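Local coordinates for protein dihydrodipicolinate synthase (Agrobacterium tumefaciens, PDB 3B4U) that probably catalyses the condensation of pyruvate with L-aspartate semialdehyde on the pathway to lysine, through a Schiff base formed at the C-terminal mouth of a TIM barrel, at residues S8-T13 against G208-V213; L137-P142 against G167-S172; D197-V202 against G228-R233. All blocks are in the same frame, centred on the assembly; numbering follows the deposited sequence.

Contact 1 (S8-T13 against G208-V213)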
loop_
_atom_site.group_PDB
_atom_site.type_symbol
_atom_site.label_atom_id
_atom_site.label_comp_id
_atom_site.label_asym_id
_atom_site.label_seq_id
_atom_site.Cartn_x
_atom_site.Cartn_y
_atom_site.Cartn_z
ATOM N N SER B 8 24.411 -2.154 -2.486
ATOM C CA SER B 8 23.450 -2.206 -3.566
ATOM C C SER B 8 22.912 -0.799 -3.813
ATOM O O SER B 8 22.568 -0.121 -2.865
ATOM C CB SER B 8 22.321 -3.169 -3.185
ATOM O OG SER B 8 21.493 -3.465 -4.303
ATOM N N ALA B 9 22.804 -0.363 -5.075
ATOM C CA ALA B 9 22.105 0.883 -5.361
ATOM C C ALA B 9 20.628 0.677 -5.180
ATOM O O ALA B 9 20.068 -0.297 -5.703
ATOM C CB ALA B 9 22.385 1.340 -6.771
ATOM N N ALA B 10 19.962 1.590 -4.479
ATOM C CA ALA B 10 18.500 1.623 -4.429
ATOM C C ALA B 10 18.121 2.334 -5.726
ATOM O O ALA B 10 17.923 3.544 -5.774
ATOM C CB ALA B 10 18.013 2.399 -3.181
ATOM N N LEU B 11 18.073 1.584 -6.828
ATOM C CA LEU B 11 18.195 2.177 -8.152
ATOM C C LEU B 11 16.996 3.066 -8.461
ATOM O O LEU B 11 15.850 2.659 -8.327
ATOM C CB LEU B 11 18.298 1.076 -9.217
ATOM C CG LEU B 11 18.937 1.521 -10.511
ATOM C CD1 LEU B 11 20.448 1.654 -10.366
ATOM C CD2 LEU B 11 18.555 0.571 -11.652
ATOM N N THR B 12 17.267 4.255 -8.968
ATOM C CA THR B 12 16.226 5.136 -9.475
ATOM C C THR B 12 15.672 4.593 -10.800
ATOM O O THR B 12 16.380 3.961 -11.586
ATOM C CB THR B 12 16.806 6.553 -9.640
ATOM O OG1 THR B 12 18.092 6.495 -10.278
ATOM C CG2 THR B 12 16.979 7.231 -8.288
ATOM N N THR B 13 14.400 4.907 -11.029
ATOM C CA THR B 13 13.674 4.458 -12.209
ATOM C C THR B 13 13.435 5.673 -13.086
ATOM O O THR B 13 12.750 6.599 -12.649
ATOM C CB THR B 13 12.338 3.821 -11.829
ATOM O OG1 THR B 13 12.563 2.707 -10.949
ATOM C CG2 THR B 13 11.590 3.328 -13.062
ATOM N N GLY B 208 26.234 -4.097 4.959
ATOM C CA GLY B 208 26.198 -3.099 3.927
ATOM C C GLY B 208 24.914 -2.294 3.878
ATOM O O GLY B 208 24.376 -1.903 4.908
ATOM N N ALA B 209 24.462 -1.971 2.658
ATOM C CA ALA B 209 23.362 -1.031 2.462
ATOM C C ALA B 209 22.725 -1.216 1.096
ATOM O O ALA B 209 23.402 -1.615 0.142
ATOM C CB ALA B 209 23.878 0.435 2.584
ATOM N N ILE B 210 21.454 -0.874 1.055
ATOM C CA ILE B 210 20.720 -0.626 -0.170
ATOM C C ILE B 210 20.476 0.880 -0.179
ATOM O O ILE B 210 19.644 1.378 0.560
ATOM C CB ILE B 210 19.407 -1.422 -0.234
ATOM C CG1 ILE B 210 19.679 -2.947 -0.181
ATOM C CG2 ILE B 210 18.620 -1.046 -1.484
ATOM C CD1 ILE B 210 18.455 -3.791 0.028
ATOM N N SER B 211 21.262 1.594 -0.961
ATOM C CA SER B 211 21.476 3.030 -0.756
ATOM C C SER B 211 20.952 3.902 -1.876
ATOM O O SER B 211 21.323 3.703 -3.034
ATOM C CB SER B 211 22.971 3.271 -0.604
ATOM O OG SER B 211 23.291 4.661 -0.718
ATOM N N GLY B 212 20.176 4.921 -1.541
ATOM C CA GLY B 212 19.743 5.909 -2.507
ATOM C C GLY B 212 20.859 6.848 -2.956
ATOM O O GLY B 212 20.981 7.164 -4.133
ATOM N N VAL B 213 21.692 7.289 -2.021
ATOM C CA VAL B 213 22.803 8.159 -2.346
ATOM C C VAL B 213 23.790 7.479 -3.273
ATOM O O VAL B 213 24.444 8.150 -4.060
ATOM C CB VAL B 213 23.470 8.712 -1.037
ATOM C CG1 VAL B 213 24.770 9.420 -1.332
ATOM C CG2 VAL B 213 22.468 9.607 -0.284
#
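Ile210 carries the side-chain part of this contact, its two branches divided between Ser8 and Ala10. With CG1 anti to the carbonyl carbon (chi1 -61°), Ile210 CG1 lies alongside Ser8 CB at 4.0 Å. CG2, anti to the backbone N, turns forward along the strand and meets the methyl of Ala10, 3.9 Å from Ala10 CB to Ile210 CG2. The same methyl presses on the far strand's backbone, with Ala10 CB 3.5 Å from Ser211 C. Ser8 swings its hydroxyl anti to the backbone N (chi1 -168°), where OG is hydrogen-bonded to Ser40 and Thr42 on strand 40-43. Ser8 and Ile210 share one face of the sheet, whereas Ala9 points away from the second strand. This parallel pairing joins the first barrel strand to the eighth and so closes the TIM barrel. Three backbone bonds make the seam: Ser8 N to Ala209 O and Ser211 N to Ser8 O, both nearly along the C=O axis, then Ala10 N to Ser211 O at 2.9 Å. This third donor stands 62° out of the carbonyl plane, where the strands begin to part: Ala10 centres an inverse gamma turn, and Gly212 is already loop. Beyond that point the two segments are joined through Asn215, whose ND2 is bonded to the carbonyls of Ala10 and Gly212 and whose OD1 is bonded to Thr12 N. On the outer side, Ser211 OG, anti to its own backbone N, is hydrogen-bonded to Ala214 N, and Ser211 packs on Val221 of helix 218-225.

Contact 2 (L137-P142 against G167-S172)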
loop_
_atom_site.group_PDB
_atom_site.type_symbol
_atom_site.label_atom_id
_atom_site.label_comp_id
_atom_site.label_asym_id
_atom_site.label_seq_id
_atom_site.Cartn_x
_atom_site.Cartn_y
_atom_site.Cartn_z
ATOM N N LEU B 137 15.178 -10.416 2.340
ATOM C CA LEU B 137 15.586 -9.334 3.223
ATOM C C LEU B 137 14.330 -8.604 3.640
ATOM O O LEU B 137 13.626 -8.026 2.801
ATOM C CB LEU B 137 16.495 -8.353 2.475
ATOM C CG LEU B 137 17.716 -8.998 1.823
ATOM C CD1 LEU B 137 18.412 -7.978 0.904
ATOM C CD2 LEU B 137 18.673 -9.565 2.857
ATOM N N VAL B 138 13.959 -8.620 4.921
ATOM C CA VAL B 138 12.743 -7.942 5.343
ATOM C C VAL B 138 13.032 -6.458 5.534
ATOM O O VAL B 138 14.076 -6.058 6.042
ATOM C CB VAL B 138 12.117 -8.623 6.585
ATOM C CG1 VAL B 138 11.670 -10.030 6.209
ATOM C CG2 VAL B 138 13.024 -8.609 7.785
ATOM N N TYR B 139 12.073 -5.639 5.117
ATOM C CA TYR B 139 12.317 -4.188 4.952
ATOM C C TYR B 139 11.642 -3.400 6.064
ATOM O O TYR B 139 10.419 -3.330 6.136
ATOM C CB TYR B 139 11.787 -3.771 3.574
ATOM C CG TYR B 139 12.182 -2.419 3.053
ATOM C CD1 TYR B 139 13.175 -1.621 3.619
ATOM C CD2 TYR B 139 11.548 -1.936 1.910
ATOM C CE1 TYR B 139 13.523 -0.388 3.038
ATOM C CE2 TYR B 139 11.914 -0.747 1.312
ATOM C CZ TYR B 139 12.906 0.011 1.883
ATOM O OH TYR B 139 13.217 1.221 1.304
ATOM N N ASN B 140 12.468 -2.832 6.935
ATOM C CA ASN B 140 12.013 -2.039 8.059
ATOM C C ASN B 140 12.152 -0.555 7.740
ATOM O O ASN B 140 13.221 0.036 7.898
ATOM C CB ASN B 140 12.839 -2.382 9.310
ATOM C CG ASN B 140 12.313 -1.700 10.544
ATOM O OD1 ASN B 140 11.126 -1.717 10.790
ATOM N ND2 ASN B 140 13.205 -1.123 11.355
ATOM N N ILE B 141 11.068 0.035 7.283
ATOM C CA ILE B 141 11.052 1.448 6.889
ATOM C C ILE B 141 9.781 2.108 7.414
ATOM O O ILE B 141 8.902 2.559 6.666
ATOM C CB ILE B 141 11.322 1.629 5.382
ATOM C CG1 ILE B 141 11.506 3.123 5.061
ATOM C CG2 ILE B 141 10.276 0.939 4.496
ATOM C CD1 ILE B 141 12.037 3.389 3.683
ATOM N N PRO B 142 9.662 2.184 8.740
ATOM C CA PRO B 142 8.405 2.640 9.331
ATOM C C PRO B 142 8.016 4.075 8.973
ATOM O O PRO B 142 6.846 4.409 9.007
ATOM C CB PRO B 142 8.645 2.462 10.837
ATOM C CG PRO B 142 10.107 2.385 10.987
ATOM C CD PRO B 142 10.612 1.722 9.768
ATOM N N GLY B 167 18.165 -11.562 6.019
ATOM C CA GLY B 167 18.652 -10.253 6.374
ATOM C C GLY B 167 17.512 -9.303 6.622
ATOM O O GLY B 167 16.331 -9.641 6.508
ATOM N N VAL B 168 17.927 -8.097 7.015
ATOM C CA VAL B 168 17.034 -7.011 7.346
ATOM C C VAL B 168 17.590 -5.749 6.711
ATOM O O VAL B 168 18.760 -5.436 6.929
ATOM C CB VAL B 168 16.935 -6.785 8.866
ATOM C CG1 VAL B 168 15.935 -5.636 9.181
ATOM C CG2 VAL B 168 16.494 -8.046 9.601
ATOM N N LYS B 169 16.755 -5.001 5.988
ATOM C CA LYS B 169 17.120 -3.640 5.612
ATOM C C LYS B 169 16.487 -2.728 6.637
ATOM O O LYS B 169 15.270 -2.526 6.657
ATOM C CB LYS B 169 16.636 -3.307 4.197
ATOM C CG LYS B 169 16.919 -1.865 3.797
ATOM C CD LYS B 169 18.396 -1.512 3.775
ATOM C CE LYS B 169 18.643 -0.068 3.430
ATOM N NZ LYS B 169 20.129 0.192 3.375
ATOM N N ASP B 170 17.327 -2.205 7.539
ATOM C CA ASP B 170 16.859 -1.387 8.612
ATOM C C ASP B 170 17.037 0.061 8.238
ATOM O O ASP B 170 18.133 0.611 8.341
ATOM C CB ASP B 170 17.621 -1.701 9.907
ATOM C CG ASP B 170 17.165 -0.856 11.058
ATOM O OD1 ASP B 170 16.125 -0.186 10.939
ATOM O OD2 ASP B 170 17.862 -0.872 12.090
ATOM N N SER B 171 15.942 0.663 7.823
ATOM C CA SER B 171 15.878 2.069 7.451
ATOM C C SER B 171 15.126 2.851 8.533
ATOM O O SER B 171 14.560 3.882 8.262
ATOM C CB SER B 171 15.239 2.235 6.081
ATOM O OG SER B 171 16.112 1.647 5.147
ATOM N N SER B 172 15.139 2.373 9.753
ATOM C CA SER B 172 14.469 3.074 10.847
ATOM C C SER B 172 15.156 4.364 11.280
ATOM O O SER B 172 14.503 5.224 11.862
ATOM C CB SER B 172 14.358 2.188 12.079
ATOM O OG SER B 172 15.611 1.888 12.615
HETATM O O HOH W 1 15.288 2.522 2.559
#
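Strands 137-140 and 167-170 run parallel, 22° apart, in strict pairing from Leu137 with Gly167 to Asn140 with Asp170; of their alternating backbone bonds, Asn140 N to Lys169 O (2.8 Å) is nearly along the C=O axis. These are the fifth and sixth strands of the TIM barrel. At the start, Leu137 CD2 lies 3.6 Å from Gly167 CA, filling the place where a side chain would begin. On the same face, Tyr139 and Lys169 run side by side, the lysine chain bending at chi2 so that NZ leaves toward the carbonyl O of Ile210. Ile141 CG2 sits over the centre of one face of the Tyr139 ring, 3.7 Å above it, while Ser171 OG lies at the ring edge. A water is bonded to both Tyr139 OH (2.7 Å) and Ser171 OG (2.9 Å); the phenol is also bonded to Thr46, and Tyr109 of the second subunit packs on Tyr139 and Ile141. The other face carries Asn140 and Asp170, side by side, with Asn140 CG anti to its backbone N (chi1 -174°). Asn140 ND2 donates a hydrogen bond to Asp170 OD1 at 3.1 Å, arriving 52° above the carboxylate plane, while Asn140 OD1 is hydrogen-bonded to the backbone N of Leu149. Ser172 OG takes the syn lone pair of Asp170 OD1 at 2.7 Å, and Ser172 N closes an Asx turn on it. Three donors on OD1, with Thr178 at OD2, would be expected to keep Asp170 ionised. Lys169, Tyr139 and Thr46, with Tyr109 of the second subunit, match the family's active-site pattern, consistent with Lys169 being the Schiff-base lysine and the tyrosine and threonine hydroxyls forming a proton relay.

Contact 3 (D197-V202 against G228-R233)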
loop_
_atom_site.group_PDB
_atom_site.type_symbol
_atom_site.label_atom_id
_atom_site.label_comp_id
_atom_site.label_asym_id
_atom_site.label_seq_id
_atom_site.Cartn_x
_atom_site.Cartn_y
_atom_site.Cartn_z
ATOM N N ASP B 197 24.722 6.202 10.654
ATOM C CA ASP B 197 25.134 4.986 11.378
ATOM C C ASP B 197 25.587 3.843 10.511
ATOM O O ASP B 197 25.877 2.784 11.023
ATOM C CB ASP B 197 24.028 4.537 12.300
ATOM C CG ASP B 197 23.897 5.482 13.515
ATOM O OD1 ASP B 197 24.897 6.044 14.014
ATOM O OD2 ASP B 197 22.812 5.597 13.994
ATOM N N LEU B 198 25.732 4.077 9.207
ATOM C CA LEU B 198 26.123 3.024 8.284
ATOM C C LEU B 198 27.525 2.497 8.554
ATOM O O LEU B 198 27.715 1.318 8.788
ATOM C CB LEU B 198 25.981 3.520 6.850
ATOM C CG LEU B 198 26.487 2.569 5.751
ATOM C CD1 LEU B 198 25.820 1.214 5.840
ATOM C CD2 LEU B 198 26.250 3.264 4.408
ATOM N N ALA B 199 28.521 3.379 8.564
ATOM C CA ALA B 199 29.893 2.909 8.778
ATOM C C ALA B 199 30.052 2.347 10.188
ATOM O O ALA B 199 30.667 1.314 10.389
ATOM C CB ALA B 199 30.920 4.025 8.472
ATOM N N ARG B 200 29.463 3.030 11.170
ATOM C CA ARG B 200 29.448 2.570 12.564
ATOM C C ARG B 200 28.898 1.161 12.680
ATOM O O ARG B 200 29.453 0.299 13.349
ATOM C CB ARG B 200 28.558 3.516 13.369
ATOM C CG ARG B 200 28.494 3.286 14.845
ATOM C CD ARG B 200 27.388 4.156 15.414
ATOM N NE ARG B 200 27.359 4.160 16.865
ATOM C CZ ARG B 200 26.435 4.811 17.575
ATOM N NH1 ARG B 200 26.489 4.814 18.902
ATOM N NH2 ARG B 200 25.474 5.472 16.957
ATOM N N GLY B 201 27.815 0.900 11.969
ATOM C CA GLY B 201 27.191 -0.401 11.985
ATOM C C GLY B 201 27.976 -1.462 11.249
ATOM O O GLY B 201 28.069 -2.597 11.709
ATOM N N VAL B 202 28.604 -1.094 10.134
ATOM C CA VAL B 202 29.488 -1.994 9.418
ATOM C C VAL B 202 30.642 -2.417 10.329
ATOM O O VAL B 202 31.032 -3.578 10.355
ATOM C CB VAL B 202 29.956 -1.354 8.100
ATOM C CG1 VAL B 202 31.118 -2.113 7.457
ATOM C CG2 VAL B 202 28.762 -1.260 7.126
ATOM N N GLY B 228 33.559 0.320 5.934
ATOM C CA GLY B 228 33.325 0.768 7.291
ATOM C C GLY B 228 34.010 2.069 7.656
ATOM O O GLY B 228 34.390 2.262 8.802
ATOM N N LYS B 229 34.174 2.964 6.692
ATOM C CA LYS B 229 34.790 4.261 6.919
ATOM C C LYS B 229 33.725 5.346 6.935
ATOM O O LYS B 229 32.908 5.451 6.024
ATOM C CB LYS B 229 35.797 4.546 5.806
ATOM C CG LYS B 229 36.892 3.547 5.648
ATOM C CD LYS B 229 37.704 3.348 6.855
ATOM C CE LYS B 229 38.946 2.523 6.503
ATOM N NZ LYS B 229 39.409 1.693 7.641
ATOM N N ASP B 230 33.781 6.196 7.944
ATOM C CA ASP B 230 32.876 7.333 8.025
ATOM C C ASP B 230 33.070 8.273 6.846
ATOM O O ASP B 230 34.169 8.379 6.280
ATOM C CB ASP B 230 33.141 8.159 9.295
ATOM C CG ASP B 230 32.814 7.452 10.586
ATOM O OD1 ASP B 230 32.190 6.382 10.595
ATOM O OD2 ASP B 230 33.153 8.063 11.630
ATOM N N ASP B 231 32.021 8.986 6.495
ATOM C CA ASP B 231 32.133 10.101 5.558
ATOM C C ASP B 231 31.169 11.189 6.001
ATOM O O ASP B 231 29.983 11.231 5.603
ATOM C CB ASP B 231 31.875 9.703 4.107
ATOM C CG ASP B 231 32.270 10.775 3.134
ATOM O OD1 ASP B 231 32.424 11.977 3.530
ATOM O OD2 ASP B 231 32.467 10.444 1.940
ATOM N N PRO B 232 31.641 12.126 6.829
ATOM C CA PRO B 232 30.792 13.209 7.292
ATOM C C PRO B 232 30.118 14.018 6.191
ATOM O O PRO B 232 29.035 14.554 6.405
ATOM C CB PRO B 232 31.755 14.067 8.124
ATOM C CG PRO B 232 32.713 13.051 8.681
ATOM C CD PRO B 232 32.956 12.140 7.500
ATOM N N ARG B 233 30.712 14.100 5.016
ATOM C CA ARG B 233 30.096 14.850 3.920
ATOM C C ARG B 233 28.755 14.235 3.506
ATOM O O ARG B 233 27.822 14.931 3.167
ATOM C CB ARG B 233 30.996 14.861 2.692
ATOM C CG ARG B 233 32.375 15.472 2.873
ATOM C CD ARG B 233 33.205 15.269 1.640
ATOM N NE ARG B 233 33.414 13.834 1.394
ATOM C CZ ARG B 233 33.925 13.329 0.280
ATOM N NH1 ARG B 233 34.383 14.113 -0.683
ATOM N NH2 ARG B 233 33.998 12.018 0.145
HETATM O O HOH W 2 29.440 5.984 11.125
#
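Val202 holds CG1 anti to its backbone N (chi1 167°), which sends that methyl to Gly228, and Asp230 holds CG anti to its carbonyl carbon (chi1 -67°), which brings OD1 back over Ala199. The contact lies on the outside of the TIM barrel, where helix 195-203, following the seventh strand, meets the connection from helix 218-225 to helix 232-240. Gly228 leaves helical geometry with a positive phi of 67°, so the chain turns along the helix with its bare CA against it. Val202 CG1 touches that CA of Gly228 at 3.6 Å. One turn earlier, the methyl of Ala199 packs against the connection: Ala199 CB lies 3.5 Å from Lys229 C and 3.4 Å from Asp230 OD1. No direct hydrogen bond crosses between the two segments. A water bridges the gap instead, accepting from Arg200 N at 3.0 Å and lying 2.8 Å from Asp230 OD1. The stronger partner of that carboxylate is Arg203, which forms a salt bridge with OD1 and also hydrogen-bonds to Gly228 O, joining the helix's last turn to the connection by a salt bridge and a hydrogen bond. Further polar pairs lie within each segment. Arg200 reaches back along the helix to Asp197, with NH2 in the guanidinium plane but above the plane of the carboxylate, and makes a cation-pi contact with Trp175. Asp231 is the N-cap of helix 232-240, its OD1 accepting from Arg233 N. The Arg233 guanidinium then grips the same carboxylate side-on, with NE 3.0 Å from Asp231 OD1 and NH2 2.8 Å from Asp231 OD2, each on a syn lone pair.

Overall arrangement
Contacts 1 and 2 are both buried pairings in the same parallel barrel sheet, their centres about 13 Å apart, and they meet inside the barrel, where the side chains of Ile210 and Leu137 pack together. Contact 3 lies at the periphery, about 18 Å from the chain centre, and reaches contact 1 through Leu198, which packs on Gly208 and Ala209; contact 2 is not touched. Chemistry follows place: contact 1 is backbone bonding with Ile210 against serine and alanine, contact 2 adds a polar cluster on the helix-facing side and the probable active-site lysine and tyrosine on the other, and contact 3 combines alanine and valine packing with a water bridge, its ion pairs lying mostly within each segment.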